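Local structure of GH5 (Bacteroidetes bacterium AC2a, 4YHE) at residues H27-C31 against T112-H118; I102-G106 against S117-D121; G106-A110 against Q166-W170; G210-Y214 against L225-E229; V291-G297 against R325-W331. The protein probably hydrolyses the beta-1,4-glucosidic bonds of cellulose as a family 5 glycoside hydrolase, an endoglucanase linked with a polysaccharide utilization locus. All coordinates share one frame. Residue numbers count along the deposited sequence, not the author numbering.

Contact 1. Residues H27-C31 against T112-H118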
# COMPACT_ATOMS: atom_id res chain seq x y z
N HIS A 27 3.27 11.76 -11.63
CA HIS A 27 3.99 11.83 -12.88
C HIS A 27 3.09 12.34 -13.99
O HIS A 27 1.88 12.30 -13.91
CB HIS A 27 4.46 10.45 -13.28
CG HIS A 27 3.34 9.49 -13.49
ND1 HIS A 27 2.82 9.21 -14.73
CD2 HIS A 27 2.59 8.77 -12.61
CE1 HIS A 27 1.82 8.37 -14.62
NE2 HIS A 27 1.66 8.08 -13.34
N TYR A 28 3.74 12.83 -15.04
CA TYR A 28 3.04 13.11 -16.29
C TYR A 28 4.09 13.23 -17.38
O TYR A 28 5.26 13.53 -17.12
CB TYR A 28 2.14 14.34 -16.20
CG TYR A 28 2.81 15.61 -15.72
CD1 TYR A 28 3.53 16.43 -16.59
CD2 TYR A 28 2.73 15.98 -14.39
CE1 TYR A 28 4.14 17.60 -16.15
CE2 TYR A 28 3.33 17.13 -13.94
CZ TYR A 28 4.03 17.94 -14.81
OH TYR A 28 4.60 19.08 -14.31
N ASP A 29 3.66 12.90 -18.60
CA ASP A 29 4.54 12.96 -19.79
C ASP A 29 5.81 12.13 -19.59
O ASP A 29 6.85 12.43 -20.16
CB ASP A 29 4.89 14.42 -20.13
CG ASP A 29 3.65 15.27 -20.38
OD1 ASP A 29 2.61 14.74 -20.84
OD2 ASP A 29 3.69 16.48 -20.10
N GLY A 30 5.71 11.06 -18.80
CA GLY A 30 6.81 10.12 -18.63
C GLY A 30 7.85 10.42 -17.57
O GLY A 30 8.90 9.77 -17.51
N CYS A 31 7.57 11.38 -16.69
CA CYS A 31 8.52 11.69 -15.64
C CYS A 31 7.77 11.99 -14.36
O CYS A 31 6.75 12.69 -14.36
CB CYS A 31 9.39 12.89 -16.03
SG CYS A 31 10.75 13.23 -14.89
N THR A 112 -3.75 7.09 -18.05
CA THR A 112 -2.49 7.58 -17.49
C THR A 112 -2.09 8.88 -18.22
O THR A 112 -2.25 8.98 -19.45
CB THR A 112 -1.36 6.54 -17.61
OG1 THR A 112 -0.09 7.17 -17.39
CG2 THR A 112 -1.34 5.86 -18.98
N PRO A 113 -1.56 9.86 -17.47
CA PRO A 113 -0.97 11.04 -18.12
C PRO A 113 0.43 10.77 -18.74
O PRO A 113 1.07 11.69 -19.24
CB PRO A 113 -0.87 12.04 -16.95
CG PRO A 113 -0.62 11.17 -15.75
CD PRO A 113 -1.50 9.96 -15.99
N SER A 114 0.90 9.52 -18.69
CA SER A 114 2.20 9.16 -19.24
C SER A 114 2.07 8.00 -20.24
O SER A 114 2.83 7.03 -20.19
CB SER A 114 3.16 8.79 -18.12
OG SER A 114 3.42 9.92 -17.30
N LYS A 115 1.08 8.11 -21.12
CA LYS A 115 0.83 7.06 -22.12
C LYS A 115 2.11 6.72 -22.82
O LYS A 115 2.84 7.61 -23.24
CB LYS A 115 -0.22 7.51 -23.14
CG LYS A 115 -1.61 7.60 -22.53
CD LYS A 115 -2.69 7.80 -23.57
CE LYS A 115 -4.07 7.84 -22.93
NZ LYS A 115 -4.14 8.83 -21.81
N GLY A 116 2.40 5.42 -22.92
CA GLY A 116 3.59 4.93 -23.61
C GLY A 116 4.87 4.86 -22.79
O GLY A 116 5.87 4.34 -23.26
N SER A 117 4.88 5.39 -21.56
CA SER A 117 6.13 5.45 -20.80
C SER A 117 6.23 4.38 -19.68
O SER A 117 7.22 4.32 -18.97
CB SER A 117 6.28 6.83 -20.17
OG SER A 117 6.28 7.87 -21.14
N HIS A 118 5.22 3.52 -19.57
CA HIS A 118 5.20 2.54 -18.47
C HIS A 118 5.96 1.29 -18.91
O HIS A 118 5.41 0.38 -19.54
CB HIS A 118 3.75 2.25 -18.04
CG HIS A 118 3.05 3.46 -17.49
ND1 HIS A 118 3.16 3.86 -16.18
CD2 HIS A 118 2.25 4.38 -18.10
CE1 HIS A 118 2.45 4.97 -15.99
NE2 HIS A 118 1.89 5.30 -17.14
O HOH W 1 0.14 14.15 -19.46
O HOH W 2 1.71 12.15 -22.16

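Contact 2. Residues I102-G106 against S117-D121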
# COMPACT_ATOMS: atom_id res chain seq x y z
N ILE A 102 8.51 0.48 -6.05
CA ILE A 102 8.35 0.91 -7.43
C ILE A 102 6.84 1.05 -7.66
O ILE A 102 6.07 0.08 -7.52
CB ILE A 102 8.98 -0.11 -8.39
CG1 ILE A 102 10.49 -0.18 -8.16
CG2 ILE A 102 8.67 0.23 -9.82
CD1 ILE A 102 11.20 -1.07 -9.17
N HIS A 103 6.39 2.26 -7.98
CA HIS A 103 4.96 2.53 -7.99
C HIS A 103 4.41 2.68 -9.43
O HIS A 103 4.16 1.67 -10.06
CB HIS A 103 4.66 3.73 -7.11
CG HIS A 103 3.26 3.78 -6.60
ND1 HIS A 103 2.85 3.08 -5.48
CD2 HIS A 103 2.17 4.47 -7.04
CE1 HIS A 103 1.57 3.31 -5.27
NE2 HIS A 103 1.15 4.18 -6.17
N HIS A 104 4.18 3.89 -9.93
CA HIS A 104 3.43 4.01 -11.19
C HIS A 104 4.19 3.60 -12.44
O HIS A 104 3.61 3.59 -13.53
CB HIS A 104 2.79 5.39 -11.36
CG HIS A 104 1.59 5.61 -10.50
ND1 HIS A 104 0.61 4.65 -10.31
CD2 HIS A 104 1.21 6.68 -9.77
CE1 HIS A 104 -0.31 5.14 -9.49
NE2 HIS A 104 0.04 6.36 -9.14
N ASP A 105 5.46 3.23 -12.29
CA ASP A 105 6.19 2.54 -13.36
C ASP A 105 5.36 1.42 -13.93
O ASP A 105 5.33 1.23 -15.16
CB ASP A 105 7.52 2.00 -12.85
CG ASP A 105 8.41 3.09 -12.30
OD1 ASP A 105 8.12 3.56 -11.17
OD2 ASP A 105 9.33 3.54 -13.00
N GLY A 106 4.69 0.69 -13.02
CA GLY A 106 3.84 -0.42 -13.37
C GLY A 106 2.34 -0.16 -13.38
O GLY A 106 1.57 -1.10 -13.35
N SER A 117 4.88 5.39 -21.56
CA SER A 117 6.13 5.45 -20.80
C SER A 117 6.23 4.38 -19.68
O SER A 117 7.22 4.32 -18.97
CB SER A 117 6.28 6.83 -20.17
OG SER A 117 6.28 7.87 -21.14
N HIS A 118 5.22 3.52 -19.57
CA HIS A 118 5.20 2.54 -18.47
C HIS A 118 5.96 1.29 -18.91
O HIS A 118 5.41 0.38 -19.54
CB HIS A 118 3.75 2.25 -18.04
CG HIS A 118 3.05 3.46 -17.49
ND1 HIS A 118 3.16 3.86 -16.18
CD2 HIS A 118 2.25 4.38 -18.10
CE1 HIS A 118 2.45 4.97 -15.99
NE2 HIS A 118 1.89 5.30 -17.14
N TRP A 119 7.25 1.30 -18.60
CA TRP A 119 8.18 0.23 -19.03
C TRP A 119 7.85 -1.09 -18.35
O TRP A 119 8.08 -2.15 -18.92
CB TRP A 119 9.63 0.62 -18.75
CG TRP A 119 9.90 0.87 -17.29
CD1 TRP A 119 9.80 2.06 -16.64
CD2 TRP A 119 10.35 -0.09 -16.32
NE1 TRP A 119 10.12 1.90 -15.29
CE2 TRP A 119 10.45 0.59 -15.08
CE3 TRP A 119 10.64 -1.46 -16.37
CZ2 TRP A 119 10.85 -0.05 -13.91
CZ3 TRP A 119 11.02 -2.09 -15.21
CH2 TRP A 119 11.14 -1.38 -13.99
N LEU A 120 7.29 -1.02 -17.14
CA LEU A 120 6.93 -2.21 -16.39
C LEU A 120 5.54 -2.70 -16.83
O LEU A 120 4.51 -2.35 -16.26
CB LEU A 120 7.00 -1.84 -14.90
CG LEU A 120 6.84 -2.92 -13.87
CD1 LEU A 120 7.77 -4.10 -14.14
CD2 LEU A 120 7.11 -2.30 -12.49
N ASP A 121 5.53 -3.50 -17.91
CA ASP A 121 4.35 -3.72 -18.73
C ASP A 121 4.00 -5.20 -18.72
O ASP A 121 4.62 -5.99 -19.41
CB ASP A 121 4.68 -3.26 -20.17
CG ASP A 121 3.48 -3.28 -21.10
OD1 ASP A 121 2.56 -4.10 -20.95
OD2 ASP A 121 3.49 -2.48 -22.06

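Contact 3. Residues G106-A110 against Q166-W170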
# COMPACT_ATOMS: atom_id res chain seq x y z
N GLY A 106 4.69 0.69 -13.02
CA GLY A 106 3.84 -0.42 -13.37
C GLY A 106 2.34 -0.16 -13.38
O GLY A 106 1.57 -1.10 -13.35
N PHE A 107 1.92 1.09 -13.48
CA PHE A 107 0.52 1.40 -13.67
C PHE A 107 0.03 0.75 -14.97
O PHE A 107 0.59 1.01 -16.02
CB PHE A 107 0.34 2.91 -13.73
CG PHE A 107 -1.07 3.35 -13.87
CD1 PHE A 107 -1.92 3.36 -12.78
CD2 PHE A 107 -1.58 3.73 -15.11
CE1 PHE A 107 -3.25 3.76 -12.90
CE2 PHE A 107 -2.90 4.12 -15.24
CZ PHE A 107 -3.74 4.15 -14.13
N GLY A 108 -0.98 -0.12 -14.90
CA GLY A 108 -1.38 -0.95 -16.05
C GLY A 108 -2.71 -0.64 -16.72
O GLY A 108 -3.14 -1.39 -17.62
N ALA A 109 -3.36 0.45 -16.31
CA ALA A 109 -4.64 0.89 -16.88
C ALA A 109 -4.40 1.89 -18.00
O ALA A 109 -3.29 2.37 -18.19
CB ALA A 109 -5.50 1.52 -15.81
N ALA A 110 -5.45 2.22 -18.74
CA ALA A 110 -5.31 3.03 -19.95
C ALA A 110 -5.27 4.51 -19.62
O ALA A 110 -4.72 5.30 -20.38
CB ALA A 110 -6.43 2.73 -20.93
N GLN A 166 -1.09 -5.41 -13.25
CA GLN A 166 -2.34 -5.83 -13.88
C GLN A 166 -2.31 -5.59 -15.37
O GLN A 166 -1.34 -5.06 -15.90
CB GLN A 166 -3.51 -5.05 -13.31
CG GLN A 166 -3.40 -3.55 -13.49
CD GLN A 166 -4.74 -2.87 -13.47
OE1 GLN A 166 -5.70 -3.36 -14.08
NE2 GLN A 166 -4.82 -1.73 -12.80
N ASP A 167 -3.41 -5.93 -16.03
CA ASP A 167 -3.51 -5.71 -17.47
C ASP A 167 -4.47 -4.57 -17.84
O ASP A 167 -4.72 -4.36 -19.02
CB ASP A 167 -3.87 -7.02 -18.18
CG ASP A 167 -5.27 -7.49 -17.89
OD1 ASP A 167 -6.04 -6.77 -17.20
OD2 ASP A 167 -5.61 -8.61 -18.36
N GLY A 168 -5.03 -3.88 -16.86
CA GLY A 168 -5.97 -2.75 -17.09
C GLY A 168 -7.41 -3.00 -16.69
O GLY A 168 -8.20 -2.05 -16.55
N ASP A 169 -7.76 -4.27 -16.50
CA ASP A 169 -9.10 -4.66 -16.12
C ASP A 169 -9.23 -5.01 -14.63
O ASP A 169 -10.22 -5.62 -14.24
CB ASP A 169 -9.56 -5.83 -17.00
CG ASP A 169 -9.84 -5.39 -18.43
OD1 ASP A 169 -10.32 -4.26 -18.60
OD2 ASP A 169 -9.59 -6.16 -19.37
N TRP A 170 -8.23 -4.63 -13.83
CA TRP A 170 -8.39 -4.57 -12.38
C TRP A 170 -8.73 -5.93 -11.76
O TRP A 170 -9.33 -6.01 -10.69
CB TRP A 170 -9.42 -3.49 -11.99
CG TRP A 170 -8.94 -2.14 -12.40
CD1 TRP A 170 -9.21 -1.49 -13.58
CD2 TRP A 170 -8.03 -1.30 -11.69
NE1 TRP A 170 -8.54 -0.28 -13.63
CE2 TRP A 170 -7.82 -0.14 -12.47
CE3 TRP A 170 -7.38 -1.40 -10.45
CZ2 TRP A 170 -6.98 0.90 -12.07
CZ3 TRP A 170 -6.56 -0.36 -10.04
CH2 TRP A 170 -6.36 0.77 -10.85
O HOH W 3 0.85 -3.54 -14.39
O HOH W 4 -2.07 -0.48 -12.02
O HOH W 5 -1.36 -3.22 -18.65
O HOH W 6 -7.69 0.18 -18.51

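Contact 4. Residues G210-Y214 against L225-E229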
# COMPACT_ATOMS: atom_id res chain seq x y z
N GLY A 210 8.27 -6.61 1.17
CA GLY A 210 6.85 -6.79 0.87
C GLY A 210 6.68 -7.19 -0.58
O GLY A 210 7.27 -6.59 -1.46
N VAL A 211 5.88 -8.23 -0.83
CA VAL A 211 5.58 -8.65 -2.18
C VAL A 211 4.06 -8.70 -2.41
O VAL A 211 3.30 -9.18 -1.55
CB VAL A 211 6.21 -10.02 -2.54
CG1 VAL A 211 7.70 -9.93 -2.58
CG2 VAL A 211 5.76 -11.12 -1.59
N PRO A 212 3.59 -8.19 -3.57
CA PRO A 212 2.15 -8.17 -3.81
C PRO A 212 1.68 -9.21 -4.79
O PRO A 212 2.51 -9.72 -5.58
CB PRO A 212 1.93 -6.79 -4.40
CG PRO A 212 3.13 -6.56 -5.21
CD PRO A 212 4.27 -7.22 -4.45
N GLY A 213 0.38 -9.49 -4.74
CA GLY A 213 -0.30 -10.31 -5.74
C GLY A 213 -0.99 -9.43 -6.79
O GLY A 213 -0.83 -8.21 -6.80
N TYR A 214 -1.78 -10.07 -7.66
CA TYR A 214 -2.32 -9.41 -8.83
C TYR A 214 -3.17 -8.19 -8.45
O TYR A 214 -4.13 -8.32 -7.68
CB TYR A 214 -3.18 -10.37 -9.65
CG TYR A 214 -3.47 -9.85 -11.03
CD1 TYR A 214 -2.63 -10.13 -12.09
CD2 TYR A 214 -4.60 -9.09 -11.27
CE1 TYR A 214 -2.91 -9.67 -13.37
CE2 TYR A 214 -4.88 -8.60 -12.52
CZ TYR A 214 -4.04 -8.90 -13.57
OH TYR A 214 -4.37 -8.40 -14.81
N LEU A 225 -0.57 -15.89 -5.46
CA LEU A 225 0.76 -15.43 -5.13
C LEU A 225 1.63 -16.59 -4.68
O LEU A 225 1.20 -17.42 -3.86
CB LEU A 225 0.74 -14.38 -4.01
CG LEU A 225 2.12 -13.95 -3.45
CD1 LEU A 225 2.08 -12.48 -3.09
CD2 LEU A 225 2.53 -14.78 -2.24
N VAL A 226 2.83 -16.63 -5.22
CA VAL A 226 3.89 -17.51 -4.78
C VAL A 226 4.95 -16.67 -4.09
O VAL A 226 5.51 -15.76 -4.69
CB VAL A 226 4.48 -18.31 -5.95
CG1 VAL A 226 5.70 -19.13 -5.53
CG2 VAL A 226 3.42 -19.26 -6.45
N LEU A 227 5.16 -16.93 -2.80
CA LEU A 227 6.24 -16.26 -2.07
C LEU A 227 7.59 -16.61 -2.67
O LEU A 227 7.92 -17.78 -2.77
CB LEU A 227 6.23 -16.68 -0.61
CG LEU A 227 5.01 -16.22 0.15
CD1 LEU A 227 4.89 -17.04 1.41
CD2 LEU A 227 5.14 -14.73 0.49
N PRO A 228 8.39 -15.60 -3.06
CA PRO A 228 9.69 -15.96 -3.66
C PRO A 228 10.58 -16.82 -2.77
O PRO A 228 10.50 -16.76 -1.55
CB PRO A 228 10.35 -14.58 -3.91
CG PRO A 228 9.17 -13.68 -4.18
CD PRO A 228 8.08 -14.17 -3.25
N GLU A 229 11.40 -17.63 -3.41
CA GLU A 229 12.49 -18.34 -2.70
C GLU A 229 13.50 -17.30 -2.22
O GLU A 229 13.92 -16.46 -3.01
CB GLU A 229 13.17 -19.32 -3.65
CG GLU A 229 12.29 -20.49 -4.02
CD GLU A 229 11.95 -21.36 -2.82
OE1 GLU A 229 12.88 -21.95 -2.22
OE2 GLU A 229 10.76 -21.46 -2.45

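Contact 5. Residues V291-G297 against R325-W331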
# COMPACT_ATOMS: atom_id res chain seq x y z
N VAL A 291 1.23 -9.96 6.93
CA VAL A 291 0.43 -9.31 5.90
C VAL A 291 0.23 -7.86 6.32
O VAL A 291 -0.03 -7.58 7.46
CB VAL A 291 -0.98 -9.93 5.76
CG1 VAL A 291 -1.77 -9.24 4.65
CG2 VAL A 291 -0.89 -11.41 5.52
N TYR A 292 0.34 -6.94 5.36
CA TYR A 292 0.04 -5.55 5.61
C TYR A 292 -0.74 -5.02 4.43
O TYR A 292 -0.53 -5.44 3.28
CB TYR A 292 1.29 -4.71 5.88
CG TYR A 292 2.18 -4.48 4.67
CD1 TYR A 292 3.12 -5.43 4.28
CD2 TYR A 292 2.10 -3.30 3.93
CE1 TYR A 292 3.95 -5.22 3.18
CE2 TYR A 292 2.91 -3.08 2.81
CZ TYR A 292 3.84 -4.03 2.45
OH TYR A 292 4.66 -3.84 1.40
N PHE A 293 -1.66 -4.13 4.75
CA PHE A 293 -2.32 -3.30 3.77
C PHE A 293 -1.40 -2.12 3.44
O PHE A 293 -1.30 -1.17 4.19
CB PHE A 293 -3.73 -2.90 4.22
CG PHE A 293 -4.74 -4.02 4.12
CD1 PHE A 293 -4.92 -4.90 5.17
CD2 PHE A 293 -5.47 -4.22 2.94
CE1 PHE A 293 -5.82 -5.95 5.08
CE2 PHE A 293 -6.34 -5.30 2.81
CZ PHE A 293 -6.51 -6.18 3.89
N GLY A 294 -0.75 -2.20 2.27
CA GLY A 294 0.01 -1.09 1.73
C GLY A 294 -0.83 0.16 1.54
O GLY A 294 -0.33 1.27 1.66
N GLU A 295 -2.10 -0.05 1.20
CA GLU A 295 -3.10 0.99 1.06
C GLU A 295 -4.44 0.53 1.52
O GLU A 295 -4.86 -0.59 1.18
CB GLU A 295 -3.26 1.40 -0.41
CG GLU A 295 -2.02 1.95 -1.02
CD GLU A 295 -2.15 2.26 -2.52
OE1 GLU A 295 -3.28 2.44 -3.00
OE2 GLU A 295 -1.10 2.32 -3.17
N PHE A 296 -5.12 1.35 2.32
CA PHE A 296 -6.55 1.21 2.52
C PHE A 296 -7.15 2.57 2.69
O PHE A 296 -6.45 3.55 2.97
CB PHE A 296 -6.91 0.29 3.73
CG PHE A 296 -6.80 0.99 5.07
CD1 PHE A 296 -5.56 1.23 5.62
CD2 PHE A 296 -7.93 1.44 5.72
CE1 PHE A 296 -5.43 1.89 6.85
CE2 PHE A 296 -7.83 2.10 6.97
CZ PHE A 296 -6.56 2.33 7.52
N GLY A 297 -8.45 2.65 2.55
CA GLY A 297 -9.14 3.86 2.92
C GLY A 297 -10.52 3.96 2.35
O GLY A 297 -10.99 3.07 1.63
N ARG A 325 -3.79 -9.59 13.47
CA ARG A 325 -2.35 -9.27 13.43
C ARG A 325 -1.87 -8.67 12.11
O ARG A 325 -0.72 -8.86 11.69
CB ARG A 325 -1.52 -10.52 13.81
CG ARG A 325 -1.98 -11.04 15.17
CD ARG A 325 -1.17 -12.20 15.70
NE ARG A 325 -1.83 -12.62 16.93
CZ ARG A 325 -1.24 -13.18 17.98
NH1 ARG A 325 0.06 -13.44 17.99
NH2 ARG A 325 -1.99 -13.49 19.04
N ILE A 326 -2.77 -7.94 11.49
CA ILE A 326 -2.53 -7.27 10.21
C ILE A 326 -2.40 -5.75 10.45
O ILE A 326 -3.23 -5.14 11.11
CB ILE A 326 -3.68 -7.56 9.26
CG1 ILE A 326 -3.68 -9.06 8.90
CG2 ILE A 326 -3.54 -6.76 7.96
CD1 ILE A 326 -4.92 -9.46 8.12
N SER A 327 -1.33 -5.19 9.90
CA SER A 327 -1.11 -3.76 9.86
C SER A 327 -1.64 -3.16 8.56
O SER A 327 -1.88 -3.88 7.56
CB SER A 327 0.39 -3.48 9.98
OG SER A 327 1.15 -4.16 8.98
N ALA A 328 -1.78 -1.84 8.55
CA ALA A 328 -2.41 -1.14 7.42
C ALA A 328 -2.01 0.32 7.30
O ALA A 328 -1.97 1.05 8.30
CB ALA A 328 -3.92 -1.27 7.52
N LEU A 329 -1.78 0.77 6.07
CA LEU A 329 -1.39 2.13 5.83
C LEU A 329 -2.46 2.87 5.02
O LEU A 329 -2.82 2.48 3.89
CB LEU A 329 0.00 2.20 5.19
CG LEU A 329 1.11 1.64 6.09
CD1 LEU A 329 1.39 0.16 5.86
CD2 LEU A 329 2.37 2.45 5.90
N TYR A 330 -2.98 3.93 5.63
CA TYR A 330 -4.03 4.75 5.06
C TYR A 330 -3.52 5.50 3.81
O TYR A 330 -2.42 6.03 3.79
CB TYR A 330 -4.59 5.72 6.12
CG TYR A 330 -5.58 6.67 5.50
CD1 TYR A 330 -6.86 6.23 5.16
CD2 TYR A 330 -5.24 7.94 5.22
CE1 TYR A 330 -7.78 7.06 4.56
CE2 TYR A 330 -6.16 8.79 4.60
CZ TYR A 330 -7.42 8.34 4.27
OH TYR A 330 -8.32 9.19 3.66
N TRP A 331 -4.32 5.48 2.75
CA TRP A 331 -3.98 6.24 1.54
C TRP A 331 -4.36 7.71 1.66
O TRP A 331 -5.54 8.06 1.70
CB TRP A 331 -4.65 5.63 0.31
CG TRP A 331 -4.27 6.38 -0.94
CD1 TRP A 331 -5.06 7.22 -1.64
CD2 TRP A 331 -3.01 6.33 -1.62
NE1 TRP A 331 -4.37 7.73 -2.73
CE2 TRP A 331 -3.11 7.21 -2.73
CE3 TRP A 331 -1.81 5.66 -1.40
CZ2 TRP A 331 -2.04 7.42 -3.62
CZ3 TRP A 331 -0.75 5.86 -2.30
CH2 TRP A 331 -0.88 6.74 -3.39
O HOH W 7 1.41 -8.83 10.03

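Contact 1. Residues H27-C31 against T112-H118
Two tight turns meet here: residues 28-31 form a type I' turn, with Tyr28 N to Cys31 O at 3.1 Å and Cys31 N to Tyr28 O at 3.2 Å, while Ser114-Ser117 make a type II turn with Ser117 N to Ser114 O at 3.0 Å. The first is the tip of a small beta hairpin, strands 27-28 and 31-32, inserted after the first strand of the TIM barrel; the second belongs to the long loop after the third strand. Tyr28 and Pro113 lie 4.9 Å apart at CA, Asp29 and Ser114 4.5 Å. One backbone hydrogen bond joins the segments, Asp29 N to Pro113 O at 2.9 Å, and two waters each bridge that carbonyl to Asp29 OD1. Ser114 OG is the hub of the side chains: it accepts from Gly30 N at 3.0 Å and pairs with His27 ND1 at 2.7 Å. The Pro113 ring lies against the hairpin, its CG 3.3 Å from His27 O and its CB 3.9 Å from Tyr28 CB. Gly30 has positive phi, and a CB there would clash with Ser117 OG. Within residues 112-118, Thr112 OG1 accepts from Ser114 N at 2.9 Å, an ST turn, and also pairs with His118 NE2 at 2.7 Å; it lies at the edge of the His27 ring, 3.6 Å from CE1.

Contact 2. Residues I102-G106 against S117-D121
Ring nitrogens of two consecutive residues, rather than backbone groups, make the hydrogen bonds between these two parts of one loop. Trp119 NE1 donates to Asp105 OD2 at 2.9 Å, and His118 ND1 reaches His104 O at 2.7 Å in a bent, weak bond. Asp105 and His118 each have a further partner: Asp105 OD1 accepts from Trp64 N, and His118 NE2 pairs with Thr112 OG1, so the contact belongs to a wider polar network. The backbones come close where Gly106 CA lies 4.7 Å from Leu120 CA and makes a CA-H...O contact with Leu120 O at 3.5 Å. Leu120, centre of an inverse gamma turn, sets CD2 4.0 Å from Ile102 CG2, an apolar contact beside the polar pairs. The loop thus folds back on itself at the C-terminal end of barrel strand 97-101. Ile102, Trp119 and Leu120 all pack on helix 129-149, and Asp121 N-caps helix 122-127 through OD1 to Ala124 N.

Contact 3. Residues G106-A110 against Q166-W170
Gln166 opens a water-mediated junction between two loops of the barrel that share no direct hydrogen bond. Its N reaches Gly106 O through water 3, and its NE2 reaches Gly108 N through water 4. Water 5 donates to Gly108 O at 2.8 Å and weakly to Gln166 O at 3.3 Å. Gln166 OE1 turns back on its own segment, accepting from Trp170 N at 2.8 Å and weakly from Gly168 N at 2.9 Å. Asp167 OD1 accepts from Asp169 N at 3.1 Å, an Asx turn, while OD2 is hydrogen-bonded to Gln182 NE2. Gly168 is where the backbones touch: its CA is 3.2 Å from Gly108 O and 3.9 Å from Ala109 CA, a closeness suited to glycine, which its positive phi also calls for. Water 6 joins Gly168 O to Ala110 N. Trp170 ends the segment with CZ2 4.1 Å from Ala109 CB; it also touches Glu164, which follows strand 157-160, where family 5 enzymes typically carry their acid/base. The contact ties the loops that follow neighbouring barrel strands 97-101 and 157-160, and through Asp167 it is held to helix 181-199.

Contact 4. Residues G210-Y214 against L225-E229
This is a purely apolar contact on the outer side of the TIM barrel, where the loop following helix 218-224 comes back past the end of barrel strand 209-212. No hydrogen bond crosses it, and only 189 Å² is buried. The touching parts run in nearly opposed directions, 152° apart, and diverge: CA atoms are 5.3 Å apart for Gly213 and Leu225 but 7.6 Å for Val211 and Leu227. Val211 is the focus, its CG2 lying 4.2 Å from each of Leu225 CD1, Leu227 CD2 and Pro228 CD. Leu225 also lies along the strand's backbone, CD1 coming within 3.7 Å of Pro212 C and 3.8 Å of both Val211 O and Gly213 N. Val226 points away, Leu225 and Pro228 point toward the strand, and Leu227 leaves sideways but brings CD2 back to Val211. The loop is tied down by polar groups outside the contact, Val226 N to Asn187 OD1 and Glu229 N to Gln191 OE1. Pro228 packs against Asn190, Gln191 and Val194 of helix 181-199 and against Leu236, while Leu227 rests on Val238 of the next barrel strand, 236-242.

Contact 5. Residues V291-G297 against R325-W331
The Phe296 ring lies across the neighbouring strand, its CD1 3.5 Å from Ala328 CB and its CE1 3.4 Å from Tyr330 N. With Phe293, whose CB is 3.7 Å from Ala328 CB, it fills the side facing the helices; Phe296 packs on helix 304-323, Phe293 on helix 270-285. Strand 291-293 runs parallel to 327-331 at 17°, axes 4.4 Å apart, as the last two strands of the TIM barrel, joined by helix 304-323 in a beta-alpha-beta crossover. Phe293 N to Ser327 O (2.8 Å) and Leu329 N to Phe293 O (2.7 Å) bond before a beta bulge; Phe296 N to Leu329 O (3.0 Å) and Trp331 N to Phe296 O (2.9 Å) resume one residue out of step. At this break Glu295 sets its CD 3.6 Å from Trp331 CE3, its carboxylate in a salt bridge with Arg59 and a hydrogen bond with Tyr243, a position consistent with the nucleophile of family 5 enzymes. At the other end, water 7 donates to Val291 O and Arg325 O.

Contact 5 is the buried core of the set, parallel strands joined by main-chain hydrogen bonds; contact 4 is also buried, but apolar and outside the barrel wall. Contacts 1, 2 and 3 build the loops over the strand ends. All three use the loop after strand 97-101: contacts 1 and 2 share Ser117 and His118, contacts 2 and 3 share Gly106. Contacts 1 and 2 are partly buried and rely on direct side-chain hydrogen bonds; contact 3, at the surface, is joined by waters. Tyr214 OH of contact 4 makes a weak hydrogen bond with Asp167 N of contact 3, and His103 of contact 2 packs against Glu295 of contact 5, bringing loops and core together.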